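Local atomic coordinates of putative oxidoreductase (Magnetospirillum magnetotacticum, PDB entry 3C1A), a protein that is a putative oxidoreductase of the GFO/IDH/MocA type, probably binding a nicotinamide dinucleotide in its Rossmann domain. Residues N24-L32 against P279-F287; W61-V70 against E84-K94. All coordinates share one frame; numbering follows the deposited sequence. Where two conformers were deposited one is given.

Contact 1. Residues N24-L32 against P279-F287; sequences NYIRTIAGL and PLTRAVRLF
T28 OG1 lies 3.5 Å from L280 CD2 and is held from two other quarters: it donates to N24 O at 2.8 Å and accepts from a water. That water also lies 2.9 Å from T281 OG1, and so joins the two helices, which have no direct hydrogen bond between them. N24 O takes two donors, T28 N and T28 OG1, from opposite faces of its carbonyl plane; the hydroxyl stands above that plane, with a C=O...O angle of 141°. With OG1 turned back beside its own backbone N (chi1 -59°), the methyl CG2 is sent across to the other helix, where it rests 3.7 Å from T281 CA and beside V284 CB. A valine here would probably leave the bridging water without its T28 partner and N24 O with one donor fewer. Next to the threonine methyl, V284 CG2 meets the edge of the Y25 ring, while L280 CD1 lies 3.8 Å from Y25 CE1. L32 closes the other end, its CD2 3.7 Å from R285 CB; the R285 guanidinium leads away to a salt bridge with E277. The segment axes come within 9.6 Å and cross at -60°. Y25 also touches strands 11-17 and 72-76, which sets helix 25-31 on the parallel sheet; helix 279-290, from the C-terminal part of the chain, packs against this first helix of the Rossmann fold.

Contact 2. Residues W61-V70 against E84-K94; sequences WRSVVSAPEV and EITLAAIASGK
W61 lays its indole against helix 82-91, with I85 CG1 over the centre of the six-membered ring in a CH-pi contact, 4.2 Å from the centroid and 11° off the normal. A88 CB meets the ring edge in its plane, 3.4 Å from W61 CZ3, and E84 OE2 comes to the same rim beside CZ2. The torsion chi1 of 63° tucks W61 CG between its backbone N and carbonyl carbon, turning the indole toward the helix. On the opposite face R62 CG covers the ring toward its rim, and the extended R62 chain brings its guanidinium round so that W61 CZ2 sits over the centre of one of its faces. The indole is thus sandwiched between I85 and R62, whose NH2 reaches E84 OE2 only in a long salt bridge of 3.8 Å, with the two planes 79° apart. V65 continues the apolar strip, its CG1 4.3 Å from A89 CB. Past the helix end, K94 NZ donates to A67 O at 3.1 Å, tilted from the carbonyl plane, while its CE packs 3.8 Å from V70 CB. A bend at the last torsion turns the ammonium group toward that carbonyl. Farther out, the Schellman motif at G93 ends the helix and leads the chain into K94, which touches V73. On the sheet side, I16 of strand 11-17 touches both W61 and I85. Helix 62-65 lies between strands 56-58 and 72-76; helix 82-91 links neighbouring parallel strands 72-76 and 95-99 in a beta-alpha-beta crossover, as in a Rossmann fold.

Overall arrangement
Both contacts include helices that cover the parallel sheet of the Rossmann domain, yet they share no segment: their centres are 20 Å apart. Contact 2, nested along the chain within the loop closed by contact 1, is local and lies farther from the chain centre, 22 Å against 14 Å. Contact 1 bridges the Rossmann fold and a helix that follows the mixed sheet. Both are partly buried, with interior residues (Y25, T28, L32 and V284; V65 and V70) and exposed charges at the margin (R285; R62 and E84). Contact 1 relies on aliphatic groups, one tyrosine and a shared water; contact 2 combines an indole held between an isoleucine and an arginine chain with a lysine-to-carbonyl bond and a long ion pair.

Contact 1. Residues N24-L32 against P279-F287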
loop_
_atom_site.group_PDB
_atom_site.type_symbol
_atom_site.label_atom_id
_atom_site.label_comp_id
_atom_site.label_asym_id
_atom_site.label_seq_id
_atom_site.Cartn_x
_atom_site.Cartn_y
_atom_site.Cartn_z
ATOM N N ASN A 24 -8.202 9.534 -4.805
ATOM C CA ASN A 24 -9.583 9.032 -4.769
ATOM C C ASN A 24 -10.174 8.875 -3.355
ATOM O O ASN A 24 -11.241 8.297 -3.183
ATOM C CB ASN A 24 -9.636 7.662 -5.445
ATOM C CG ASN A 24 -9.253 7.713 -6.902
ATOM O OD1 ASN A 24 -8.483 6.883 -7.379
ATOM N ND2 ASN A 24 -9.798 8.683 -7.625
ATOM N N TYR A 25 -9.474 9.381 -2.347
ATOM C CA TYR A 25 -9.967 9.344 -0.948
ATOM C C TYR A 25 -11.299 10.061 -0.767
ATOM O O TYR A 25 -12.220 9.537 -0.142
ATOM C CB TYR A 25 -8.914 9.887 0.032
ATOM C CG TYR A 25 -7.818 8.896 0.345
ATOM C CD1 TYR A 25 -8.058 7.785 1.161
ATOM C CD2 TYR A 25 -6.548 9.063 -0.162
ATOM C CE1 TYR A 25 -7.035 6.859 1.438
ATOM C CE2 TYR A 25 -5.524 8.165 0.122
ATOM C CZ TYR A 25 -5.767 7.071 0.906
ATOM O OH TYR A 25 -4.729 6.191 1.164
ATOM N N ILE A 26 -11.439 11.255 -1.332
ATOM C CA ILE A 26 -12.623 12.045 -1.045
ATOM C C ILE A 26 -13.857 11.328 -1.529
ATOM O O ILE A 26 -14.871 11.334 -0.848
ATOM C CB ILE A 26 -12.568 13.473 -1.663
ATOM C CG1 ILE A 26 -11.494 14.327 -0.981
ATOM C CG2 ILE A 26 -13.890 14.166 -1.504
ATOM C CD1 ILE A 26 -11.352 15.702 -1.596
ATOM N N ARG A 27 -13.796 10.717 -2.704
ATOM C CA ARG A 27 -15.010 10.014 -3.234
ATOM C C ARG A 27 -15.280 8.723 -2.482
ATOM O O ARG A 27 -16.433 8.341 -2.290
ATOM C CB ARG A 27 -14.915 9.703 -4.726
ATOM C CG ARG A 27 -13.768 8.811 -5.125
ATOM C CD ARG A 27 -13.755 8.591 -6.633
ATOM N NE ARG A 27 -13.289 7.251 -6.957
ATOM N N THR A 28 -14.217 8.052 -2.061
ATOM C CA THR A 28 -14.351 6.825 -1.275
ATOM C C THR A 28 -15.023 7.140 0.054
ATOM O O THR A 28 -15.982 6.466 0.454
ATOM C CB THR A 28 -12.976 6.173 -0.999
ATOM O OG1 THR A 28 -12.302 5.866 -2.235
ATOM C CG2 THR A 28 -13.155 4.918 -0.189
ATOM N N ILE A 29 -14.552 8.173 0.755
ATOM C CA ILE A 29 -15.172 8.515 2.034
ATOM C C ILE A 29 -16.626 8.921 1.811
ATOM O O ILE A 29 -17.500 8.577 2.611
ATOM C CB ILE A 29 -14.492 9.656 2.779
ATOM C CG1 ILE A 29 -13.025 9.321 3.122
ATOM C CG2 ILE A 29 -15.287 9.980 4.060
ATOM C CD1 ILE A 29 -12.249 10.519 3.543
ATOM N N ALA A 30 -16.889 9.668 0.740
ATOM C CA ALA A 30 -18.267 10.113 0.460
ATOM C C ALA A 30 -19.252 8.966 0.288
ATOM O O ALA A 30 -20.439 9.098 0.636
ATOM C CB ALA A 30 -18.296 11.013 -0.777
ATOM N N GLY A 31 -18.778 7.839 -0.247
ATOM C CA GLY A 31 -19.631 6.673 -0.491
ATOM C C GLY A 31 -19.827 5.735 0.695
ATOM O O GLY A 31 -20.645 4.822 0.626
ATOM N N LEU A 32 -19.089 5.968 1.782
ATOM C CA LEU A 32 -19.165 5.122 2.981
ATOM C C LEU A 32 -20.289 5.620 3.866
ATOM O O LEU A 32 -20.267 6.763 4.310
ATOM C CB LEU A 32 -17.840 5.142 3.771
ATOM C CG LEU A 32 -16.588 4.517 3.142
ATOM C CD1 LEU A 32 -15.360 4.700 4.037
ATOM C CD2 LEU A 32 -16.777 3.051 2.835
ATOM N N PRO A 279 -10.607 -2.428 -3.434
ATOM C CA PRO A 279 -9.654 -2.393 -2.330
ATOM C C PRO A 279 -9.659 -1.107 -1.508
ATOM O O PRO A 279 -9.665 -1.186 -0.279
ATOM C CB PRO A 279 -8.303 -2.608 -3.022
ATOM C CG PRO A 279 -8.650 -3.402 -4.251
ATOM C CD PRO A 279 -9.994 -2.894 -4.687
ATOM N N LEU A 280 -9.632 0.062 -2.151
ATOM C CA LEU A 280 -9.583 1.314 -1.386
ATOM C C LEU A 280 -10.853 1.526 -0.577
ATOM O O LEU A 280 -10.817 2.083 0.517
ATOM C CB LEU A 280 -9.305 2.512 -2.287
ATOM C CG LEU A 280 -9.196 3.884 -1.640
ATOM C CD1 LEU A 280 -8.066 3.883 -0.651
ATOM C CD2 LEU A 280 -8.988 4.950 -2.724
ATOM N N THR A 281 -11.987 1.126 -1.126
ATOM C CA THR A 281 -13.217 1.196 -0.377
ATOM C C THR A 281 -13.100 0.333 0.876
ATOM O O THR A 281 -13.437 0.787 1.972
ATOM C CB THR A 281 -14.425 0.805 -1.232
ATOM O OG1 THR A 281 -14.531 1.701 -2.351
ATOM C CG2 THR A 281 -15.681 0.842 -0.403
ATOM N N ARG A 282 -12.555 -0.879 0.729
ATOM C CA ARG A 282 -12.312 -1.765 1.857
ATOM C C ARG A 282 -11.396 -1.199 2.898
ATOM O O ARG A 282 -11.693 -1.298 4.075
ATOM C CB ARG A 282 -11.730 -3.081 1.374
ATOM C CG ARG A 282 -11.691 -4.183 2.429
ATOM C CD ARG A 282 -11.632 -5.529 1.738
ATOM N NE ARG A 282 -11.437 -6.587 2.707
ATOM C CZ ARG A 282 -12.407 -7.360 3.172
ATOM N NH1 ARG A 282 -13.667 -7.216 2.767
ATOM N NH2 ARG A 282 -12.109 -8.295 4.060
ATOM N N ALA A 283 -10.268 -0.617 2.462
ATOM C CA ALA A 283 -9.302 0.029 3.366
ATOM C C ALA A 283 -9.918 1.109 4.260
ATOM O O ALA A 283 -9.750 1.085 5.487
ATOM C CB ALA A 283 -8.153 0.621 2.552
ATOM N N VAL A 284 -10.593 2.067 3.630
ATOM C CA VAL A 284 -11.258 3.157 4.340
ATOM C C VAL A 284 -12.495 2.665 5.154
ATOM O O VAL A 284 -12.745 3.130 6.262
ATOM C CB VAL A 284 -11.653 4.275 3.339
ATOM C CG1 VAL A 284 -12.354 5.427 4.045
ATOM C CG2 VAL A 284 -10.410 4.773 2.595
ATOM N N ARG A 285 -13.279 1.742 4.617
ATOM C CA ARG A 285 -14.398 1.177 5.397
ATOM C C ARG A 285 -13.920 0.490 6.671
ATOM O O ARG A 285 -14.393 0.798 7.759
ATOM C CB ARG A 285 -15.216 0.204 4.547
ATOM C CG ARG A 285 -16.469 -0.333 5.254
ATOM C CD ARG A 285 -17.230 -1.344 4.427
ATOM N NE ARG A 285 -16.367 -2.411 3.951
ATOM C CZ ARG A 285 -16.048 -3.486 4.648
ATOM N NH1 ARG A 285 -16.547 -3.664 5.866
ATOM N NH2 ARG A 285 -15.245 -4.389 4.116
ATOM N N LEU A 286 -12.977 -0.434 6.538
ATOM C CA LEU A 286 -12.389 -1.104 7.687
ATOM C C LEU A 286 -11.728 -0.150 8.669
ATOM O O LEU A 286 -11.937 -0.251 9.888
ATOM C CB LEU A 286 -11.384 -2.152 7.242
ATOM C CG LEU A 286 -12.027 -3.365 6.557
ATOM C CD1 LEU A 286 -10.877 -4.289 6.066
ATOM C CD2 LEU A 286 -13.034 -4.063 7.473
ATOM N N PHE A 287 -10.925 0.772 8.158
ATOM C CA PHE A 287 -10.215 1.734 9.005
ATOM C C PHE A 287 -11.243 2.532 9.796
ATOM O O PHE A 287 -11.171 2.562 10.998
ATOM C CB PHE A 287 -9.316 2.669 8.186
ATOM C CG PHE A 287 -8.757 3.804 8.964
ATOM C CD1 PHE A 287 -7.690 3.610 9.850
ATOM C CD2 PHE A 287 -9.270 5.090 8.815
ATOM C CE1 PHE A 287 -7.184 4.674 10.611
ATOM C CE2 PHE A 287 -8.718 6.189 9.565
ATOM C CZ PHE A 287 -7.725 5.985 10.452
HETATM O O HOH W 1 -12.673 3.506 -3.613
#

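Contact 2. Residues W61-V70 against E84-K94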
loop_
_atom_site.group_PDB
_atom_site.type_symbol
_atom_site.label_atom_id
_atom_site.label_comp_id
_atom_site.label_asym_id
_atom_site.label_seq_id
_atom_site.Cartn_x
_atom_site.Cartn_y
_atom_site.Cartn_z
ATOM N N TRP A 61 -2.562 22.212 7.870
ATOM C CA TRP A 61 -2.824 20.851 8.334
ATOM C C TRP A 61 -2.967 20.788 9.843
ATOM O O TRP A 61 -3.705 19.943 10.350
ATOM C CB TRP A 61 -1.782 19.809 7.830
ATOM C CG TRP A 61 -0.349 20.015 8.288
ATOM C CD1 TRP A 61 0.600 20.667 7.616
ATOM C CD2 TRP A 61 0.272 19.548 9.508
ATOM N NE1 TRP A 61 1.779 20.681 8.327
ATOM C CE2 TRP A 61 1.605 19.987 9.486
ATOM C CE3 TRP A 61 -0.166 18.803 10.594
ATOM C CZ2 TRP A 61 2.498 19.716 10.514
ATOM C CZ3 TRP A 61 0.695 18.535 11.604
ATOM C CH2 TRP A 61 2.034 18.976 11.561
ATOM N N ARG A 62 -2.256 21.667 10.561
ATOM C CA ARG A 62 -2.326 21.703 12.017
ATOM C C ARG A 62 -3.745 21.894 12.555
ATOM O O ARG A 62 -4.078 21.394 13.646
ATOM C CB ARG A 62 -1.404 22.776 12.578
ATOM C CG ARG A 62 0.040 22.427 12.382
ATOM C CD ARG A 62 0.958 23.551 12.826
ATOM N NE ARG A 62 2.342 23.243 12.490
ATOM C CZ ARG A 62 2.866 23.320 11.264
ATOM N NH1 ARG A 62 2.125 23.694 10.224
ATOM N NH2 ARG A 62 4.149 23.006 11.076
ATOM N N SER A 63 -4.577 22.634 11.822
ATOM C CA SER A 63 -5.968 22.825 12.232
ATOM C C SER A 63 -6.795 21.554 12.123
ATOM O O SER A 63 -7.843 21.416 12.785
ATOM C CB SER A 63 -6.619 23.934 11.422
ATOM O OG SER A 63 -5.878 25.145 11.558
ATOM N N VAL A 64 -6.377 20.633 11.267
ATOM C CA VAL A 64 -7.071 19.344 11.188
ATOM C C VAL A 64 -6.801 18.522 12.435
ATOM O O VAL A 64 -7.732 17.984 13.026
ATOM C CB VAL A 64 -6.709 18.571 9.921
ATOM C CG1 VAL A 64 -7.230 17.137 10.014
ATOM C CG2 VAL A 64 -7.305 19.305 8.720
ATOM N N VAL A 65 -5.542 18.472 12.881
ATOM C CA VAL A 65 -5.191 17.670 14.066
ATOM C C VAL A 65 -5.574 18.327 15.407
ATOM O O VAL A 65 -5.666 17.652 16.429
ATOM C CB VAL A 65 -3.670 17.240 14.104
ATOM C CG1 VAL A 65 -3.172 16.691 12.716
ATOM C CG2 VAL A 65 -2.773 18.332 14.595
ATOM N N SER A 66 -5.806 19.636 15.405
ATOM C CA SER A 66 -6.283 20.324 16.613
ATOM C C SER A 66 -7.795 20.337 16.723
ATOM O O SER A 66 -8.326 20.909 17.668
ATOM C CB SER A 66 -5.796 21.766 16.662
ATOM O OG SER A 66 -4.383 21.811 16.672
ATOM N N ALA A 67 -8.478 19.731 15.760
ATOM C CA ALA A 67 -9.919 19.818 15.627
ATOM C C ALA A 67 -10.560 18.902 16.644
ATOM O O ALA A 67 -10.194 17.728 16.702
ATOM C CB ALA A 67 -10.333 19.414 14.200
ATOM N N PRO A 68 -11.501 19.419 17.475
ATOM C CA PRO A 68 -12.037 18.543 18.538
ATOM C C PRO A 68 -12.930 17.415 18.058
ATOM O O PRO A 68 -12.972 16.356 18.674
ATOM C CB PRO A 68 -12.841 19.511 19.423
ATOM C CG PRO A 68 -13.120 20.676 18.603
ATOM C CD PRO A 68 -12.074 20.771 17.535
ATOM N N GLU A 69 -13.632 17.653 16.957
ATOM C CA GLU A 69 -14.584 16.705 16.378
ATOM C C GLU A 69 -13.955 15.654 15.443
ATOM O O GLU A 69 -14.609 14.694 15.075
ATOM C CB GLU A 69 -15.703 17.475 15.663
ATOM C CG GLU A 69 -15.510 17.908 14.165
ATOM C CD GLU A 69 -14.463 19.000 13.907
ATOM O OE1 GLU A 69 -13.965 19.644 14.871
ATOM O OE2 GLU A 69 -14.128 19.212 12.707
ATOM N N VAL A 70 -12.709 15.830 15.054
ATOM C CA VAL A 70 -12.072 14.869 14.149
ATOM C C VAL A 70 -11.695 13.657 14.966
ATOM O O VAL A 70 -10.999 13.783 15.963
ATOM C CB VAL A 70 -10.816 15.469 13.465
ATOM C CG1 VAL A 70 -10.018 14.393 12.776
ATOM C CG2 VAL A 70 -11.219 16.568 12.477
ATOM N N GLU A 84 6.197 13.820 10.018
ATOM C CA GLU A 84 5.835 15.034 10.791
ATOM C C GLU A 84 4.332 15.092 11.084
ATOM O O GLU A 84 3.894 15.393 12.189
ATOM C CB GLU A 84 6.207 16.268 9.996
ATOM C CG GLU A 84 6.007 17.548 10.736
ATOM C CD GLU A 84 6.190 18.784 9.856
ATOM O OE1 GLU A 84 6.296 18.647 8.613
ATOM O OE2 GLU A 84 6.213 19.903 10.421
ATOM N N ILE A 85 3.543 14.801 10.074
ATOM C CA ILE A 85 2.077 14.907 10.224
ATOM C C ILE A 85 1.551 13.773 11.090
ATOM O O ILE A 85 0.683 13.996 11.947
ATOM C CB ILE A 85 1.369 14.923 8.871
ATOM C CG1 ILE A 85 1.912 16.047 7.992
ATOM C CG2 ILE A 85 -0.129 15.054 9.028
ATOM C CD1 ILE A 85 1.202 16.120 6.664
ATOM N N THR A 86 2.096 12.573 10.895
ATOM C CA THR A 86 1.720 11.401 11.707
ATOM C C THR A 86 2.039 11.581 13.183
ATOM O O THR A 86 1.237 11.306 14.032
ATOM C CB THR A 86 2.386 10.094 11.168
ATOM O OG1 THR A 86 2.042 9.894 9.785
ATOM C CG2 THR A 86 1.973 8.900 11.968
ATOM N N LEU A 87 3.250 12.006 13.490
ATOM C CA LEU A 87 3.612 12.325 14.858
ATOM C C LEU A 87 2.696 13.356 15.502
ATOM O O LEU A 87 2.368 13.199 16.666
ATOM C CB LEU A 87 5.053 12.783 14.903
ATOM C CG LEU A 87 6.050 11.655 14.634
ATOM C CD1 LEU A 87 7.450 12.270 14.325
ATOM C CD2 LEU A 87 6.081 10.664 15.819
ATOM N N ALA A 88 2.261 14.368 14.744
ATOM C CA ALA A 88 1.336 15.403 15.241
ATOM C C ALA A 88 -0.026 14.836 15.496
ATOM O O ALA A 88 -0.648 15.144 16.491
ATOM C CB ALA A 88 1.226 16.538 14.260
ATOM N N ALA A 89 -0.501 14.006 14.577
ATOM C CA ALA A 89 -1.781 13.338 14.750
ATOM C C ALA A 89 -1.810 12.418 15.971
ATOM O O ALA A 89 -2.746 12.475 16.762
ATOM C CB ALA A 89 -2.166 12.564 13.455
ATOM N N ILE A 90 -0.761 11.606 16.136
ATOM C CA ILE A 90 -0.619 10.701 17.290
ATOM C C ILE A 90 -0.618 11.488 18.593
ATOM O O ILE A 90 -1.297 11.102 19.544
ATOM C CB ILE A 90 0.698 9.861 17.198
ATOM C CG1 ILE A 90 0.619 8.839 16.040
ATOM C CG2 ILE A 90 0.947 9.107 18.493
ATOM C CD1 ILE A 90 1.973 8.204 15.649
ATOM N N ALA A 91 0.218 12.532 18.646
ATOM C CA ALA A 91 0.315 13.434 19.796
ATOM C C ALA A 91 -1.063 13.996 20.186
ATOM O O ALA A 91 -1.334 14.253 21.372
ATOM C CB ALA A 91 1.291 14.569 19.485
ATOM N N SER A 92 -1.916 14.211 19.190
ATOM C CA SER A 92 -3.288 14.677 19.402
ATOM C C SER A 92 -4.313 13.598 19.729
ATOM O O SER A 92 -5.484 13.923 19.924
ATOM C CB SER A 92 -3.773 15.435 18.165
ATOM O OG SER A 92 -3.262 16.759 18.170
ATOM N N GLY A 93 -3.912 12.329 19.773
ATOM C CA GLY A 93 -4.851 11.255 20.039
ATOM C C GLY A 93 -5.740 10.836 18.877
ATOM O O GLY A 93 -6.693 10.109 19.091
ATOM N N LYS A 94 -5.417 11.226 17.642
ATOM C CA LYS A 94 -6.247 10.837 16.496
ATOM C C LYS A 94 -5.640 9.671 15.759
ATOM O O LYS A 94 -4.455 9.702 15.402
ATOM C CB LYS A 94 -6.435 11.987 15.534
ATOM C CG LYS A 94 -7.297 13.068 16.136
ATOM C CD LYS A 94 -6.980 14.372 15.562
ATOM C CE LYS A 94 -8.007 15.426 16.011
ATOM N NZ LYS A 94 -8.300 15.390 17.444
#